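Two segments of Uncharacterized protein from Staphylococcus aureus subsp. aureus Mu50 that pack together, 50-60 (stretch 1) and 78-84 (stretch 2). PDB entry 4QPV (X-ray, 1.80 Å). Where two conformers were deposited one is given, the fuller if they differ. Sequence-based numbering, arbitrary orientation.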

# COMPACT_ATOMS: atom_id res chain seq x y z
N LYS A 50 7.04 -20.91 9.23
CA LYS A 50 7.31 -20.36 10.55
C LYS A 50 7.40 -18.84 10.47
O LYS A 50 6.83 -18.16 11.31
CB LYS A 50 8.63 -20.93 11.12
CG LYS A 50 9.07 -20.36 12.48
CD LYS A 50 8.09 -20.77 13.60
CE LYS A 50 8.73 -20.62 14.96
NZ LYS A 50 7.96 -21.35 16.00
N ILE A 51 8.09 -18.32 9.45
CA ILE A 51 8.28 -16.87 9.32
C ILE A 51 6.92 -16.21 9.06
O ILE A 51 6.61 -15.18 9.68
CB ILE A 51 9.36 -16.51 8.25
CG1 ILE A 51 10.77 -17.01 8.67
CG2 ILE A 51 9.37 -15.00 7.97
CD1 ILE A 51 11.78 -17.15 7.43
N ALA A 52 6.09 -16.82 8.20
CA ALA A 52 4.74 -16.33 7.90
C ALA A 52 3.90 -16.27 9.18
O ALA A 52 3.27 -15.25 9.46
CB ALA A 52 4.07 -17.23 6.87
N LYS A 53 3.96 -17.35 10.01
CA LYS A 53 3.23 -17.43 11.28
C LYS A 53 3.68 -16.33 12.24
O LYS A 53 2.83 -15.68 12.86
CB LYS A 53 3.44 -18.84 11.92
CG LYS A 53 2.77 -19.00 13.28
CD LYS A 53 2.74 -20.45 13.77
CE LYS A 53 4.07 -20.97 14.27
NZ LYS A 53 3.90 -22.28 14.96
N ARG A 54 5.02 -16.12 12.36
CA ARG A 54 5.57 -15.07 13.24
C ARG A 54 5.19 -13.66 12.74
O ARG A 54 4.89 -12.78 13.55
CB ARG A 54 7.10 -15.20 13.40
CG ARG A 54 7.53 -16.50 14.15
CD ARG A 54 7.23 -16.41 15.64
NE ARG A 54 8.37 -15.89 16.39
CZ ARG A 54 8.30 -15.39 17.62
NH1 ARG A 54 7.13 -15.26 18.23
NH2 ARG A 54 9.41 -15.01 18.25
N GLY A 55 5.19 -13.46 11.43
CA GLY A 55 4.77 -12.18 10.83
C GLY A 55 3.32 -11.87 11.14
O GLY A 55 3.00 -10.77 11.60
N GLU A 56 2.45 -12.87 11.00
CA GLU A 56 1.02 -12.72 11.34
C GLU A 56 0.87 -12.42 12.84
O GLU A 56 0.13 -11.51 13.22
CB GLU A 56 0.25 -13.98 10.92
CG GLU A 56 0.15 -14.09 9.39
CD GLU A 56 -0.15 -15.47 8.83
OE1 GLU A 56 -0.37 -16.42 9.63
OE2 GLU A 56 -0.14 -15.61 7.59
N GLN A 57 1.63 -13.15 13.68
CA GLN A 57 1.60 -12.93 15.13
C GLN A 57 1.99 -11.48 15.46
O GLN A 57 1.37 -10.89 16.35
CB GLN A 57 2.56 -13.90 15.85
CG GLN A 57 2.55 -13.76 17.39
CD GLN A 57 3.63 -14.59 18.04
OE1 GLN A 57 4.44 -15.23 17.37
NE2 GLN A 57 3.63 -14.65 19.37
N PHE A 58 3.04 -10.95 14.79
CA PHE A 58 3.50 -9.57 15.04
C PHE A 58 2.34 -8.56 14.87
O PHE A 58 2.17 -7.68 15.72
CB PHE A 58 4.66 -9.20 14.09
CG PHE A 58 5.22 -7.82 14.34
CD1 PHE A 58 4.67 -6.70 13.73
CD2 PHE A 58 6.34 -7.64 15.16
CE1 PHE A 58 5.20 -5.42 13.97
CE2 PHE A 58 6.86 -6.37 15.40
CZ PHE A 58 6.29 -5.26 14.80
N PHE A 59 1.59 -8.67 13.79
CA PHE A 59 0.49 -7.74 13.50
C PHE A 59 -0.66 -7.91 14.47
O PHE A 59 -1.31 -6.91 14.80
CB PHE A 59 0.02 -7.88 12.05
CG PHE A 59 0.93 -7.13 11.10
CD1 PHE A 59 2.10 -7.72 10.63
CD2 PHE A 59 0.65 -5.81 10.74
CE1 PHE A 59 2.97 -7.00 9.79
CE2 PHE A 59 1.54 -5.09 9.94
CZ PHE A 59 2.69 -5.69 9.47
N MSE A 60 -0.89 -9.14 14.98
CA MSE A 60 -1.94 -9.35 15.97
C MSE A 60 -1.49 -8.74 17.31
O MSE A 60 -2.25 -7.98 17.90
CB MSE A 60 -2.31 -10.85 16.13
CG MSE A 60 -3.46 -11.09 17.14
SE MSE A 60 -5.13 -10.12 16.73
CE MSE A 60 -5.75 -11.24 15.27
N GLY A 78 18.72 -10.90 7.24
CA GLY A 78 17.54 -11.55 7.80
C GLY A 78 16.47 -11.83 6.77
O GLY A 78 16.75 -12.17 5.62
N VAL A 79 15.23 -11.72 7.19
CA VAL A 79 14.08 -12.00 6.33
C VAL A 79 13.07 -10.87 6.45
O VAL A 79 13.21 -9.99 7.31
CB VAL A 79 13.44 -13.38 6.65
CG1 VAL A 79 14.43 -14.53 6.43
CG2 VAL A 79 12.87 -13.42 8.08
N GLU A 80 12.07 -10.91 5.59
CA GLU A 80 10.99 -9.92 5.57
C GLU A 80 9.69 -10.60 5.15
O GLU A 80 9.70 -11.41 4.22
CB GLU A 80 11.34 -8.77 4.63
CG GLU A 80 10.33 -7.63 4.64
CD GLU A 80 10.84 -6.42 3.88
OE1 GLU A 80 11.97 -6.49 3.33
OE2 GLU A 80 10.11 -5.41 3.84
N VAL A 81 8.60 -10.29 5.86
CA VAL A 81 7.27 -10.86 5.60
C VAL A 81 6.34 -9.77 5.11
O VAL A 81 6.15 -8.79 5.82
CB VAL A 81 6.63 -11.56 6.83
CG1 VAL A 81 5.40 -12.37 6.44
CG2 VAL A 81 7.63 -12.42 7.58
N PHE A 82 5.75 -9.97 3.93
CA PHE A 82 4.75 -9.06 3.36
C PHE A 82 3.42 -9.65 3.80
O PHE A 82 3.28 -10.88 3.78
CB PHE A 82 4.89 -9.02 1.83
CG PHE A 82 6.08 -8.22 1.37
CD1 PHE A 82 7.38 -8.71 1.52
CD2 PHE A 82 5.90 -6.97 0.78
CE1 PHE A 82 8.48 -7.95 1.11
CE2 PHE A 82 7.01 -6.21 0.38
CZ PHE A 82 8.28 -6.70 0.54
N VAL A 83 2.49 -8.80 4.24
CA VAL A 83 1.19 -9.24 4.72
C VAL A 83 0.06 -8.44 4.06
O VAL A 83 0.26 -7.30 3.66
CB VAL A 83 1.07 -9.18 6.28
CG1 VAL A 83 2.13 -10.04 6.98
CG2 VAL A 83 1.09 -7.73 6.80
N HIS A 84 -1.12 -9.05 3.97
CA HIS A 84 -2.33 -8.38 3.53
C HIS A 84 -3.34 -8.47 4.66
O HIS A 84 -3.51 -9.52 5.28
CB HIS A 84 -2.91 -8.98 2.22
CG HIS A 84 -4.17 -8.29 1.76
ND1 HIS A 84 -4.14 -7.01 1.23
CD2 HIS A 84 -5.45 -8.72 1.77
CE1 HIS A 84 -5.39 -6.71 0.92
NE2 HIS A 84 -6.22 -7.71 1.22

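A helix (50-60) lies across a strand (78-84) of the same chain, their axes approaching to 8.5 Å and their N-to-C directions differing by 61°. The backbones come nearest at Gly 55 and Val 81, whose CA atoms are 5.9 Å apart. No hydrogen bond links the two stretches; the contact is apolar, burying 324 Å² over both sides.

Backbone bonding in stretch 1 is the i to i+4 ladder of a regular helix, for example Gly 55 N to Ile 51 O at 2.8 Å and Glu 56 N to Ala 52 O at 3.0 Å; the rung from Phe 59 N to Gly 55 O, at 3.3 Å, is weak. The ladder sets Ile 51, Gly 55 and Phe 59 one turn apart along one side of the helix, with the CB atoms of Ile 51 and Phe 59 directed toward the strand. In the strand, side chains alternate: Val 79, Val 81 and Val 83 point toward the helix, while Glu 80 and Phe 82 point away.

Aliphatic contacts form one end of the interface. Ile 51 CG2 reaches Val 79 CG2 at 3.8 Å, an ordinary van der Waals distance, and Val 81 CG2 at 3.1 Å, which is very short for two methyl groups; Val 81 was deposited in two conformers, and the distance belongs to the one given here. With chi1 near 180° (t), Val 81 also places CG1 4.3 Å from Ala 52 CA.

The close approach at the centre depends on the absence of a side chain. Gly 55 CA lies 4.3 Å from Val 81 CG2, and a CB on Gly 55 would point toward the strand and come within 2.9 Å of Val 81 CG1, a clash.

An aromatic contact closes the other end. Val 83 CG2 sits over one face of the Phe 59 ring, 3.8 Å from the ring centroid and 19° off the ring normal, so its C-H groups meet the pi cloud in a CH-pi interaction. The closest pair there is Phe 59 CE1 and Val 83 CG2, at 3.6 Å.

No polar side chain comes within 4.5 Å of the other stretch; Glu 56, set sideways at the edge, is only slightly covered. Lys 53 points away from the strand, and the end of Arg 54 leads away too, donating from Arg 54 NH1 to Gln 57 OE1 at 2.8 Å in a hydrogen bond within the helix. On the strand, both carboxylate oxygens of Glu 80 are hydrogen-bonded elsewhere in the structure.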